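Local coordinates for conserved hypothetical protein (Pyrococcus furiosus, PDB 1VK1) that probably binds ATP and acts as a SerK-type serine kinase built on a ParB/sulfiredoxin-like domain, at residues V19-D24 with A85-L90; Q31-E36 with G70-A75; A57-T62 with E207-V212; V97-W102 with P203-V208. All coordinates share one frame; numbering follows the deposited sequence. Where two conformers were deposited one is given.

Interaction 1: V19-D24 with A85-L90; sequences VFIELD and APSVIL
I21 and A85 form a hydrogen-bonded antiparallel pair: I21 N donates to A85 O over 3.0 Å, and A85 N returns a bond to I21 O over 2.9 Å. V19 and S87 bond in the same reciprocal way, and between the two pairs F20 faces P86 without backbone bonds. The I21 side chain leaves on the same face as S87. Its CB stands 3.8 Å from S87 OG. CG1, anti to the carbonyl carbon (chi1 -62°), lies 3.8 Å from S87 CB, and the terminal CD1 comes to 4.3 Å from I89 CD1. S87 OG donates to A85 O at 3.0 Å, so this one oxygen is gripped by I21 N and S87 OG from opposite faces of its carbonyl plane. On the other face of the sheet, P86 sits off-centre over one face of the F20 ring, with P86 CD 3.9 Å from F20 CE1. Strand 19-22 is outermost in a mixed four-stranded sheet, and strand 84-90 separates it from strand 54-58. L56 and Y65 of the further strands extend the apolar patch around I21, while L23 and A85 both reach L77 of helix 71-80.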
loop_
_atom_site.group_PDB
_atom_site.type_symbol
_atom_site.label_atom_id
_atom_site.label_comp_id
_atom_site.label_asym_id
_atom_site.label_seq_id
_atom_site.Cartn_x
_atom_site.Cartn_y
_atom_site.Cartn_z
ATOM N N VAL A 19 -20.481 -6.786 -6.127
ATOM C CA VAL A 19 -21.374 -7.293 -5.119
ATOM C C VAL A 19 -21.057 -6.567 -3.816
ATOM O O VAL A 19 -19.896 -6.270 -3.539
ATOM C CB VAL A 19 -21.177 -8.832 -4.874
ATOM C CG1 VAL A 19 -21.792 -9.293 -3.565
ATOM C CG2 VAL A 19 -21.764 -9.628 -5.977
ATOM N N PHE A 20 -22.076 -6.275 -3.016
ATOM C CA PHE A 20 -21.832 -5.698 -1.711
ATOM C C PHE A 20 -21.340 -6.792 -0.792
ATOM O O PHE A 20 -21.912 -7.896 -0.790
ATOM C CB PHE A 20 -23.078 -5.021 -1.159
ATOM C CG PHE A 20 -23.413 -3.743 -1.856
ATOM C CD1 PHE A 20 -22.880 -2.544 -1.428
ATOM C CD2 PHE A 20 -24.190 -3.749 -2.982
ATOM C CE1 PHE A 20 -23.187 -1.362 -2.087
ATOM C CE2 PHE A 20 -24.489 -2.567 -3.651
ATOM C CZ PHE A 20 -24.000 -1.376 -3.190
ATOM N N ILE A 21 -20.279 -6.499 -0.043
ATOM C CA ILE A 21 -19.708 -7.414 0.952
ATOM C C ILE A 21 -19.623 -6.676 2.263
ATOM O O ILE A 21 -19.247 -5.508 2.301
ATOM C CB ILE A 21 -18.304 -7.917 0.496
ATOM C CG1 ILE A 21 -18.408 -8.705 -0.822
ATOM C CG2 ILE A 21 -17.636 -8.745 1.589
ATOM C CD1 ILE A 21 -19.137 -10.004 -0.751
ATOM N N GLU A 22 -19.950 -7.365 3.350
ATOM C CA GLU A 22 -19.849 -6.775 4.656
ATOM C C GLU A 22 -18.383 -6.521 5.041
ATOM O O GLU A 22 -17.502 -7.386 4.873
ATOM C CB GLU A 22 -20.591 -7.638 5.671
ATOM C CG GLU A 22 -22.096 -7.534 5.468
ATOM C CD GLU A 22 -22.874 -8.582 6.218
ATOM O OE1 GLU A 22 -23.098 -9.672 5.677
ATOM O OE2 GLU A 22 -23.262 -8.319 7.336
ATOM N N LEU A 23 -18.140 -5.316 5.538
ATOM C CA LEU A 23 -16.786 -4.881 5.861
ATOM C C LEU A 23 -16.115 -5.792 6.896
ATOM O O LEU A 23 -14.891 -5.977 6.864
ATOM C CB LEU A 23 -16.810 -3.456 6.380
ATOM C CG LEU A 23 -17.271 -2.408 5.376
ATOM C CD1 LEU A 23 -17.605 -1.099 6.083
ATOM C CD2 LEU A 23 -16.225 -2.155 4.309
ATOM N N ASP A 24 -16.906 -6.368 7.803
ATOM C CA ASP A 24 -16.371 -7.200 8.863
ATOM C C ASP A 24 -15.893 -8.576 8.372
ATOM O O ASP A 24 -15.364 -9.341 9.152
ATOM C CB ASP A 24 -17.382 -7.314 10.057
ATOM C CG ASP A 24 -18.700 -8.030 9.700
ATOM O OD1 ASP A 24 -18.866 -8.604 8.627
ATOM O OD2 ASP A 24 -19.665 -8.053 10.509
ATOM N N ALA A 85 -19.399 -2.682 1.470
ATOM C CA ALA A 85 -18.820 -1.954 0.360
ATOM C C ALA A 85 -18.967 -2.765 -0.917
ATOM O O ALA A 85 -18.836 -3.990 -0.907
ATOM C CB ALA A 85 -17.349 -1.641 0.591
ATOM N N PRO A 86 -19.196 -2.088 -2.048
ATOM C CA PRO A 86 -19.191 -2.765 -3.340
ATOM C C PRO A 86 -17.807 -3.314 -3.670
ATOM O O PRO A 86 -16.811 -2.613 -3.497
ATOM C CB PRO A 86 -19.558 -1.663 -4.323
ATOM C CG PRO A 86 -19.206 -0.404 -3.676
ATOM C CD PRO A 86 -19.378 -0.628 -2.189
ATOM N N SER A 87 -17.784 -4.552 -4.133
ATOM C CA SER A 87 -16.583 -5.331 -4.262
ATOM C C SER A 87 -16.582 -6.178 -5.536
ATOM O O SER A 87 -17.614 -6.642 -5.999
ATOM C CB SER A 87 -16.443 -6.259 -3.050
ATOM O OG SER A 87 -16.429 -5.555 -1.817
ATOM N N VAL A 88 -15.385 -6.403 -6.049
ATOM C CA VAL A 88 -15.152 -7.351 -7.125
ATOM C C VAL A 88 -14.400 -8.505 -6.498
ATOM O O VAL A 88 -13.374 -8.292 -5.860
ATOM C CB VAL A 88 -14.344 -6.708 -8.274
ATOM C CG1 VAL A 88 -13.949 -7.760 -9.342
ATOM C CG2 VAL A 88 -15.135 -5.583 -8.906
ATOM N N ILE A 89 -14.902 -9.719 -6.684
ATOM C CA ILE A 89 -14.313 -10.920 -6.120
ATOM C C ILE A 89 -13.442 -11.606 -7.190
ATOM O O ILE A 89 -13.933 -11.943 -8.262
ATOM C CB ILE A 89 -15.417 -11.891 -5.651
ATOM C CG1 ILE A 89 -16.486 -11.175 -4.816
ATOM C CG2 ILE A 89 -14.809 -13.090 -4.918
ATOM C CD1 ILE A 89 -15.988 -10.536 -3.653
ATOM N N LEU A 90 -12.167 -11.772 -6.889
ATOM C CA LEU A 90 -11.151 -12.313 -7.773
ATOM C C LEU A 90 -10.762 -13.719 -7.330
ATOM O O LEU A 90 -10.888 -14.071 -6.147
ATOM C CB LEU A 90 -9.875 -11.445 -7.646
ATOM C CG LEU A 90 -9.961 -9.960 -7.885
ATOM C CD1 LEU A 90 -8.631 -9.292 -7.567
ATOM C CD2 LEU A 90 -10.348 -9.671 -9.306
#

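Interaction 2: Q31-E36 with G70-A75. With PO4 (phosphate ion), chain B.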
loop_
_atom_site.group_PDB
_atom_site.type_symbol
_atom_site.label_atom_id
_atom_site.label_comp_id
_atom_site.label_asym_id
_atom_site.label_seq_id
_atom_site.Cartn_x
_atom_site.Cartn_y
_atom_site.Cartn_z
ATOM N N GLN A 31 -0.689 -2.321 6.489
ATOM C CA GLN A 31 -1.008 -1.182 7.326
ATOM C C GLN A 31 -1.388 0.032 6.472
ATOM O O GLN A 31 -1.235 0.022 5.254
ATOM C CB GLN A 31 0.202 -0.867 8.201
ATOM C CG GLN A 31 0.505 -1.935 9.259
ATOM C CD GLN A 31 1.746 -1.627 10.038
ATOM O OE1 GLN A 31 2.735 -1.135 9.480
ATOM N NE2 GLN A 31 1.719 -1.934 11.332
ATOM N N LEU A 32 -1.849 1.079 7.145
ATOM C CA LEU A 32 -2.349 2.284 6.494
ATOM C C LEU A 32 -1.369 3.441 6.545
ATOM O O LEU A 32 -0.521 3.512 7.434
ATOM C CB LEU A 32 -3.649 2.723 7.143
ATOM C CG LEU A 32 -4.716 1.666 7.272
ATOM C CD1 LEU A 32 -5.916 2.276 7.999
ATOM C CD2 LEU A 32 -5.123 1.089 5.925
ATOM N N VAL A 33 -1.542 4.360 5.595
ATOM C CA VAL A 33 -0.896 5.688 5.588
ATOM C C VAL A 33 -1.939 6.693 6.083
ATOM O O VAL A 33 -3.048 6.778 5.525
ATOM C CB VAL A 33 -0.448 6.075 4.183
ATOM C CG1 VAL A 33 0.233 7.436 4.195
ATOM C CG2 VAL A 33 0.466 5.006 3.598
ATOM N N GLN A 34 -1.636 7.424 7.153
ATOM C CA GLN A 34 -2.634 8.311 7.750
ATOM C C GLN A 34 -3.217 9.303 6.733
ATOM O O GLN A 34 -4.433 9.512 6.692
ATOM C CB GLN A 34 -2.059 9.060 8.962
ATOM C CG GLN A 34 -3.088 9.934 9.666
ATOM C CD GLN A 34 -2.586 10.560 10.953
ATOM O OE1 GLN A 34 -1.583 10.128 11.516
ATOM N NE2 GLN A 34 -3.303 11.568 11.431
ATOM N N ARG A 35 -2.371 9.891 5.900
ATOM C CA ARG A 35 -2.850 10.864 4.940
ATOM C C ARG A 35 -3.828 10.243 3.959
ATOM O O ARG A 35 -4.825 10.858 3.590
ATOM C CB ARG A 35 -1.680 11.495 4.196
ATOM C CG ARG A 35 -2.084 12.595 3.220
ATOM C CD ARG A 35 -0.897 13.341 2.648
ATOM N NE ARG A 35 -0.029 13.919 3.669
ATOM C CZ ARG A 35 -0.305 14.992 4.388
ATOM N NH1 ARG A 35 -1.441 15.669 4.215
ATOM N NH2 ARG A 35 0.565 15.427 5.283
ATOM N N GLU A 36 -3.546 9.024 3.519
ATOM C CA GLU A 36 -4.433 8.344 2.573
ATOM C C GLU A 36 -5.789 7.982 3.204
ATOM O O GLU A 36 -6.828 8.064 2.550
ATOM C CB GLU A 36 -3.738 7.107 1.990
ATOM C CG GLU A 36 -2.814 7.421 0.816
ATOM C CD GLU A 36 -3.589 7.828 -0.413
ATOM O OE1 GLU A 36 -4.527 7.094 -0.799
ATOM O OE2 GLU A 36 -3.269 8.881 -0.992
ATOM N N GLY A 70 -7.820 -1.833 -1.608
ATOM C CA GLY A 70 -8.814 -1.006 -0.932
ATOM C C GLY A 70 -8.706 -0.931 0.579
ATOM O O GLY A 70 -9.698 -0.670 1.249
ATOM N N HIS A 71 -7.514 -1.080 1.141
ATOM C CA HIS A 71 -7.343 -0.985 2.586
ATOM C C HIS A 71 -7.825 0.336 3.158
ATOM O O HIS A 71 -8.484 0.360 4.190
ATOM C CB HIS A 71 -5.875 -1.199 2.996
ATOM C CG HIS A 71 -5.384 -2.589 2.777
ATOM N ND1 HIS A 71 -4.925 -3.041 1.553
ATOM C CD2 HIS A 71 -5.299 -3.645 3.624
ATOM C CE1 HIS A 71 -4.575 -4.316 1.683
ATOM N NE2 HIS A 71 -4.810 -4.707 2.916
ATOM N N HIS A 72 -7.491 1.444 2.508
ATOM C CA HIS A 72 -7.870 2.748 3.024
ATOM C C HIS A 72 -9.358 2.990 2.894
ATOM O O HIS A 72 -9.963 3.613 3.786
ATOM C CB HIS A 72 -7.027 3.858 2.393
ATOM C CG HIS A 72 -5.579 3.755 2.746
ATOM N ND1 HIS A 72 -4.699 2.957 2.054
ATOM C CD2 HIS A 72 -4.877 4.308 3.756
ATOM C CE1 HIS A 72 -3.506 3.057 2.623
ATOM N NE2 HIS A 72 -3.589 3.871 3.653
ATOM N N ARG A 73 -9.958 2.492 1.816
ATOM C CA ARG A 73 -11.413 2.546 1.636
ATOM C C ARG A 73 -12.156 1.734 2.686
ATOM O O ARG A 73 -13.096 2.219 3.321
ATOM C CB ARG A 73 -11.779 2.071 0.220
ATOM C CG ARG A 73 -11.182 2.979 -0.864
ATOM C CD ARG A 73 -11.657 2.761 -2.286
ATOM N NE ARG A 73 -11.437 1.479 -2.896
ATOM C CZ ARG A 73 -10.301 1.045 -3.484
ATOM N NH1 ARG A 73 -9.163 1.737 -3.451
ATOM N NH2 ARG A 73 -10.318 -0.122 -4.065
ATOM N N TRP A 74 -11.706 0.505 2.925
ATOM C CA TRP A 74 -12.286 -0.347 3.963
ATOM C C TRP A 74 -12.157 0.283 5.339
ATOM O O TRP A 74 -13.141 0.388 6.084
ATOM C CB TRP A 74 -11.593 -1.729 3.923
ATOM C CG TRP A 74 -11.746 -2.578 5.134
ATOM C CD1 TRP A 74 -12.804 -3.374 5.464
ATOM C CD2 TRP A 74 -10.751 -2.804 6.130
ATOM N NE1 TRP A 74 -12.533 -4.045 6.640
ATOM C CE2 TRP A 74 -11.277 -3.712 7.059
ATOM C CE3 TRP A 74 -9.440 -2.330 6.330
ATOM C CZ2 TRP A 74 -10.536 -4.157 8.172
ATOM C CZ3 TRP A 74 -8.727 -2.758 7.424
ATOM C CH2 TRP A 74 -9.272 -3.664 8.323
ATOM N N ALA A 75 -10.962 0.739 5.677
ATOM C CA ALA A 75 -10.725 1.286 6.993
ATOM C C ALA A 75 -11.482 2.602 7.181
ATOM O O ALA A 75 -12.000 2.874 8.267
ATOM C CB ALA A 75 -9.224 1.483 7.230
HETATM P P PO4 B . -4.521 0.133 -0.352
HETATM O O1 PO4 B . -3.370 -0.071 0.793
HETATM O O2 PO4 B . -5.529 1.185 0.269
HETATM O O3 PO4 B . -3.857 0.674 -1.568
HETATM O O4 PO4 B . -5.208 -1.198 -0.586
#
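V33 N donates to H72 NE2 over 2.9 Å, nearly straight at 167° and close to the plane of the imidazole. This is the polar link between the two segments, and it fixes the rotation of a ring whose other nitrogen works on a bound phosphate. H72 ND1 donates to PO4 O2 over 2.6 Å, also in the ring plane, and H72 N adds a second bond to that oxygen. PO4 O4 is held by three donors, G70 N, H71 N and H71 ND1, the last at 2.8 Å. The ion therefore sits at the N-terminus of helix 71-80, where backbone N-H groups and the helix dipole would favour an anion. It probably came from the crystallisation liquor. The sequence G70-H71-H72-R73 is nevertheless consistent with the phosphate-binding signature of ParB and sulfiredoxin relatives, so the ion may mark where a nucleotide phosphate lies.

CH-pi contacts hold the H72 ring from both faces. L32 CD2 lies over its centre, 3.9 Å from the centroid, and E36 CB covers the opposite face at 3.7 Å, displaced toward the rim. Apolar packing is tight where L32 CD1 meets A75 CB at 3.5 Å.

L37 of helix 34-47 continues this apolar layer against H72 and A75. H71 NE2 bonds to H29 N, in the loop that leads to helix 34-47, and D166 and D169 of helix 161-170 hold Q34 N and the R35 side chain.

Interaction 3: A57-T62 with E207-V212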
loop_
_atom_site.group_PDB
_atom_site.type_symbol
_atom_site.label_atom_id
_atom_site.label_comp_id
_atom_site.label_asym_id
_atom_site.label_seq_id
_atom_site.Cartn_x
_atom_site.Cartn_y
_atom_site.Cartn_z
ATOM N N ALA A 57 -10.476 -11.349 -2.484
ATOM C CA ALA A 57 -10.325 -12.766 -2.835
ATOM C C ALA A 57 -10.685 -13.596 -1.626
ATOM O O ALA A 57 -10.273 -13.289 -0.515
ATOM C CB ALA A 57 -8.911 -13.072 -3.268
ATOM N N LYS A 58 -11.444 -14.653 -1.813
ATOM C CA LYS A 58 -11.821 -15.478 -0.675
ATOM C C LYS A 58 -10.592 -16.190 -0.093
ATOM O O LYS A 58 -9.741 -16.700 -0.815
ATOM C CB LYS A 58 -12.940 -16.488 -1.047
ATOM C CG LYS A 58 -13.447 -17.336 0.172
ATOM C CD LYS A 58 -14.826 -17.958 -0.040
ATOM C CE LYS A 58 -15.956 -17.000 0.352
ATOM N NZ LYS A 58 -17.255 -17.703 0.466
ATOM N N ILE A 59 -10.517 -16.224 1.221
ATOM C CA ILE A 59 -9.484 -16.977 1.926
ATOM C C ILE A 59 -9.972 -18.436 2.033
ATOM O O ILE A 59 -11.028 -18.696 2.593
ATOM C CB ILE A 59 -9.221 -16.371 3.292
ATOM C CG1 ILE A 59 -8.674 -14.940 3.142
ATOM C CG2 ILE A 59 -8.234 -17.228 4.075
ATOM C CD1 ILE A 59 -8.686 -14.150 4.418
ATOM N N PRO A 60 -9.212 -19.395 1.480
ATOM C CA PRO A 60 -9.660 -20.802 1.489
ATOM C C PRO A 60 -10.017 -21.329 2.878
ATOM O O PRO A 60 -9.349 -21.006 3.864
ATOM C CB PRO A 60 -8.455 -21.561 0.908
ATOM C CG PRO A 60 -7.815 -20.615 0.059
ATOM C CD PRO A 60 -7.920 -19.253 0.786
ATOM N N GLY A 61 -11.080 -22.121 2.939
ATOM C CA GLY A 61 -11.542 -22.700 4.190
ATOM C C GLY A 61 -12.321 -21.750 5.095
ATOM O O GLY A 61 -12.681 -22.124 6.215
ATOM N N THR A 62 -12.583 -20.522 4.620
ATOM C CA THR A 62 -13.338 -19.541 5.381
ATOM C C THR A 62 -14.384 -18.916 4.510
ATOM O O THR A 62 -14.374 -19.077 3.292
ATOM C CB THR A 62 -12.426 -18.416 5.903
ATOM O OG1 THR A 62 -12.124 -17.486 4.836
ATOM C CG2 THR A 62 -11.101 -18.941 6.404
ATOM N N GLU A 207 3.049 -15.339 -0.579
ATOM C CA GLU A 207 3.432 -14.679 0.662
ATOM C C GLU A 207 2.292 -13.817 1.228
ATOM O O GLU A 207 2.100 -13.771 2.421
ATOM C CB GLU A 207 4.701 -13.864 0.464
ATOM C CG GLU A 207 5.939 -14.751 0.306
ATOM C CD GLU A 207 7.174 -14.023 -0.193
ATOM O OE1 GLU A 207 7.048 -12.936 -0.758
ATOM O OE2 GLU A 207 8.280 -14.610 -0.046
ATOM N N VAL A 208 1.565 -13.129 0.353
ATOM C CA VAL A 208 0.423 -12.311 0.794
ATOM C C VAL A 208 -0.649 -13.193 1.426
ATOM O O VAL A 208 -1.119 -12.908 2.535
ATOM C CB VAL A 208 -0.187 -11.500 -0.388
ATOM C CG1 VAL A 208 -1.497 -10.792 0.053
ATOM C CG2 VAL A 208 0.767 -10.483 -0.906
ATOM N N MET A 209 -1.018 -14.272 0.750
ATOM C CA MET A 209 -2.054 -15.136 1.274
ATOM C C MET A 209 -1.585 -15.835 2.572
ATOM O O MET A 209 -2.349 -15.970 3.534
ATOM C CB MET A 209 -2.488 -16.144 0.219
ATOM C CG MET A 209 -3.660 -16.997 0.633
ATOM S SD MET A 209 -5.219 -16.114 0.946
ATOM C CE MET A 209 -5.801 -15.855 -0.720
ATOM N N GLU A 210 -0.317 -16.245 2.626
ATOM C CA GLU A 210 0.213 -16.841 3.861
ATOM C C GLU A 210 0.154 -15.861 5.033
ATOM O O GLU A 210 -0.187 -16.230 6.163
ATOM C CB GLU A 210 1.657 -17.337 3.632
ATOM C CG GLU A 210 2.381 -17.878 4.855
ATOM N N LEU A 211 0.459 -14.596 4.770
ATOM C CA LEU A 211 0.440 -13.601 5.813
ATOM C C LEU A 211 -0.982 -13.394 6.348
ATOM O O LEU A 211 -1.204 -13.367 7.566
ATOM C CB LEU A 211 1.040 -12.273 5.316
ATOM C CG LEU A 211 1.519 -11.383 6.456
ATOM C CD1 LEU A 211 2.817 -11.972 7.064
ATOM C CD2 LEU A 211 1.759 -9.981 5.978
ATOM N N VAL A 212 -1.948 -13.235 5.458
ATOM C CA VAL A 212 -3.311 -12.998 5.895
ATOM C C VAL A 212 -3.851 -14.226 6.617
ATOM O O VAL A 212 -4.609 -14.108 7.571
ATOM C CB VAL A 212 -4.238 -12.549 4.711
ATOM C CG1 VAL A 212 -4.727 -13.695 3.871
ATOM C CG2 VAL A 212 -5.457 -11.727 5.227
#
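I59 and P60 open the type II turn I59-T62, on the hairpin connection from strand 54-58 to strand 65-67, and it is these two residues that pack on M209 and V212 of helix 205-213. The methionine carries much of the contact. From a first torsion that sets CG anti to the backbone N, its chain bends twice (chi2 63°, chi3 79°), and this curl brings the sulfur and the terminal methyl up to the turn. M209 SD meets P60 CD tip to tip at 4.1 Å and lies 4.3 Å from I59 CG1. M209 CE comes to 4.0 Å from K58 O, next to the backbone that leads into the turn.

One helical turn further on, and therefore on the same flank of the helix, V212 meets I59 end to end. I59 CD1 lies 4.0 Å from V212 CG1 and 4.1 Å from V212 CG2, so both methyls of the valine receive the one tip. The contact thus seats helix 205-213, far along the sequence, against the hairpin of the ParB-like domain. L66 of strand 65-67 widens the patch by touching V208, M209 and V212, and Y92 lies against both A57 and V208.

The turn is fastened from within. I59 O accepts from T62 N at 3.1 Å and from T62 OG1 at 2.8 Å, both donors approaching the same face of its plane, while G61 takes the positive phi (78°) of this turn type. K58 points away from the helix, and its NZ forms a salt bridge with D63.

Interaction 4: V97-W102 with P203-V208; sequences VKVYTW and PTKEEV
K205 NZ is gripped by two backbone carbonyls: it donates to V97 O over 2.7 Å and to Y92 O, in the loop before strand 98-105. The approach to V97 O is angled, with a C=O...N angle of 138°. K205 is the first residue of helix 205-213, whose start is closed by a capping box between T204 and E207, and the helix lies beside strand 98-105.

The aliphatic part of the lysine runs along the strand to reach its acceptors. A bend at chi3 (-63°) turns the amine toward V97, and on the way K205 CD passes V97 CG1 at 3.9 Å. K205 CG lies 3.8 Å from V99 CG1, the V99 and K205 side chains sliding past each other in opposite directions. The same V99 methyl presses on the backbone before the helix, with V99 CG1 3.3 Å from P203 O. That carbonyl is not left to carbon alone, because a water donates to P203 O at 2.7 Å and makes a weak bond to V99 O at 3.4 Å, a loose bridge between the two segments.

On its far side, strand 98-105 pairs with strand 224-226, through K98 with V226 and Y100 with R224. T223, one of the sodium-site residues, touches both V99 and P203, and the V99 side chain is about 7 Å from the sodium ion.

In the capping box, E207 N donates to T204 OG1 over 3.0 Å, and T204 N donates to E207 OE1 over 2.9 Å, reaching this oxygen from 39° out of the carboxylate plane.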
loop_
_atom_site.group_PDB
_atom_site.type_symbol
_atom_site.label_atom_id
_atom_site.label_comp_id
_atom_site.label_asym_id
_atom_site.label_seq_id
_atom_site.Cartn_x
_atom_site.Cartn_y
_atom_site.Cartn_z
ATOM N N VAL A 97 -3.802 -12.089 -12.217
ATOM C CA VAL A 97 -3.620 -11.229 -11.037
ATOM C C VAL A 97 -2.124 -11.173 -10.773
ATOM O O VAL A 97 -1.497 -12.205 -10.523
ATOM C CB VAL A 97 -4.372 -11.789 -9.815
ATOM C CG1 VAL A 97 -4.142 -10.910 -8.589
ATOM C CG2 VAL A 97 -5.860 -11.893 -10.109
ATOM N N LYS A 98 -1.534 -9.988 -10.887
ATOM C CA LYS A 98 -0.102 -9.806 -10.621
ATOM C C LYS A 98 0.104 -8.865 -9.451
ATOM O O LYS A 98 -0.692 -7.952 -9.227
ATOM C CB LYS A 98 0.593 -9.221 -11.819
ATOM N N VAL A 99 1.165 -9.083 -8.708
ATOM C CA VAL A 99 1.499 -8.233 -7.578
ATOM C C VAL A 99 2.901 -7.663 -7.721
ATOM O O VAL A 99 3.844 -8.366 -8.102
ATOM C CB VAL A 99 1.289 -8.963 -6.227
ATOM C CG1 VAL A 99 2.285 -10.033 -6.010
ATOM C CG2 VAL A 99 1.316 -7.979 -5.065
ATOM N N TYR A 100 3.001 -6.367 -7.444
ATOM C CA TYR A 100 4.233 -5.603 -7.438
ATOM C C TYR A 100 4.288 -4.866 -6.083
ATOM O O TYR A 100 3.590 -5.245 -5.159
ATOM C CB TYR A 100 4.243 -4.634 -8.618
ATOM C CG TYR A 100 4.112 -5.352 -9.958
ATOM C CD1 TYR A 100 5.172 -6.070 -10.489
ATOM C CD2 TYR A 100 2.910 -5.348 -10.644
ATOM C CE1 TYR A 100 5.046 -6.753 -11.701
ATOM C CE2 TYR A 100 2.768 -6.025 -11.848
ATOM C CZ TYR A 100 3.843 -6.730 -12.362
ATOM O OH TYR A 100 3.716 -7.384 -13.560
ATOM N N THR A 101 5.137 -3.849 -5.957
ATOM C CA THR A 101 5.138 -3.028 -4.759
ATOM C C THR A 101 5.071 -1.553 -5.110
ATOM O O THR A 101 5.032 -1.174 -6.289
ATOM C CB THR A 101 6.364 -3.393 -3.864
ATOM O OG1 THR A 101 6.223 -2.814 -2.553
ATOM C CG2 THR A 101 7.694 -2.872 -4.417
ATOM N N TRP A 102 5.016 -0.723 -4.073
ATOM C CA TRP A 102 5.151 0.710 -4.201
ATOM C C TRP A 102 6.505 1.150 -3.679
ATOM O O TRP A 102 7.129 0.455 -2.871
ATOM C CB TRP A 102 4.073 1.431 -3.365
ATOM C CG TRP A 102 2.683 1.201 -3.785
ATOM C CD1 TRP A 102 1.823 0.259 -3.307
ATOM C CD2 TRP A 102 1.947 1.953 -4.745
ATOM N NE1 TRP A 102 0.616 0.358 -3.933
ATOM C CE2 TRP A 102 0.665 1.392 -4.824
ATOM C CE3 TRP A 102 2.247 3.047 -5.556
ATOM C CZ2 TRP A 102 -0.321 1.896 -5.670
ATOM C CZ3 TRP A 102 1.274 3.535 -6.394
ATOM C CH2 TRP A 102 0.015 2.958 -6.447
ATOM N N PRO A 203 6.319 -8.694 -2.274
ATOM C CA PRO A 203 5.960 -10.051 -1.885
ATOM C C PRO A 203 5.425 -10.802 -3.108
ATOM O O PRO A 203 5.019 -10.185 -4.094
ATOM C CB PRO A 203 4.836 -9.840 -0.864
ATOM C CG PRO A 203 4.191 -8.590 -1.340
ATOM C CD PRO A 203 5.312 -7.700 -1.835
ATOM N N THR A 204 5.417 -12.121 -3.035
ATOM C CA THR A 204 4.651 -12.916 -3.967
ATOM C C THR A 204 3.194 -13.029 -3.488
ATOM O O THR A 204 2.865 -12.794 -2.311
ATOM C CB THR A 204 5.207 -14.316 -4.083
ATOM O OG1 THR A 204 5.056 -14.975 -2.813
ATOM C CG2 THR A 204 6.758 -14.314 -4.419
ATOM N N LYS A 205 2.318 -13.449 -4.383
ATOM C CA LYS A 205 0.934 -13.708 -3.990
ATOM C C LYS A 205 0.859 -14.770 -2.924
ATOM O O LYS A 205 0.055 -14.666 -1.997
ATOM C CB LYS A 205 0.068 -14.077 -5.199
ATOM C CG LYS A 205 -0.169 -12.908 -6.139
ATOM C CD LYS A 205 -1.254 -13.186 -7.182
ATOM C CE LYS A 205 -0.865 -14.316 -8.104
ATOM N NZ LYS A 205 -1.872 -14.510 -9.178
ATOM N N GLU A 206 1.684 -15.806 -3.018
ATOM C CA GLU A 206 1.705 -16.825 -1.995
ATOM C C GLU A 206 2.078 -16.254 -0.618
ATOM O O GLU A 206 1.482 -16.637 0.390
ATOM C CB GLU A 206 2.648 -17.983 -2.406
ATOM C CG GLU A 206 2.136 -18.837 -3.587
ATOM C CD GLU A 206 2.262 -18.192 -4.979
ATOM O OE1 GLU A 206 2.969 -17.136 -5.155
ATOM O OE2 GLU A 206 1.635 -18.778 -5.927
ATOM N N GLU A 207 3.049 -15.339 -0.579
ATOM C CA GLU A 207 3.432 -14.679 0.662
ATOM C C GLU A 207 2.292 -13.817 1.228
ATOM O O GLU A 207 2.100 -13.771 2.421
ATOM C CB GLU A 207 4.701 -13.864 0.464
ATOM C CG GLU A 207 5.939 -14.751 0.306
ATOM C CD GLU A 207 7.174 -14.023 -0.193
ATOM O OE1 GLU A 207 7.048 -12.936 -0.758
ATOM O OE2 GLU A 207 8.280 -14.610 -0.046
ATOM N N VAL A 208 1.565 -13.129 0.353
ATOM C CA VAL A 208 0.423 -12.311 0.794
ATOM C C VAL A 208 -0.649 -13.193 1.426
ATOM O O VAL A 208 -1.119 -12.908 2.535
ATOM C CB VAL A 208 -0.187 -11.500 -0.388
ATOM C CG1 VAL A 208 -1.497 -10.792 0.053
ATOM C CG2 VAL A 208 0.767 -10.483 -0.906
HETATM O O HOH W 1 6.134 -10.410 -6.590
#

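Overall arrangement
Interactions 1 and 2 both lie within the ParB-like domain. Helix 34-47 follows strand 19-22 and helix 71-80 precedes strand 84-90, so the second contact falls between the halves of the first in sequence. Their centres are 16 Å apart, and L23 O probably bonds to W74 NE1 between them. Interactions 1 and 3 share the mixed sheet through the adjacent strands 84-90 and 54-58. Interactions 3 and 4, 12 Å apart, share E207 and V208 and use helix 205-213 from its start onward, bringing a late part of the chain back onto strand 98-105 and onto the end of strand 54-58 with the turn after it. The phosphate-binding helix start of interaction 2 lies about 18 Å, centre to centre, from interaction 4.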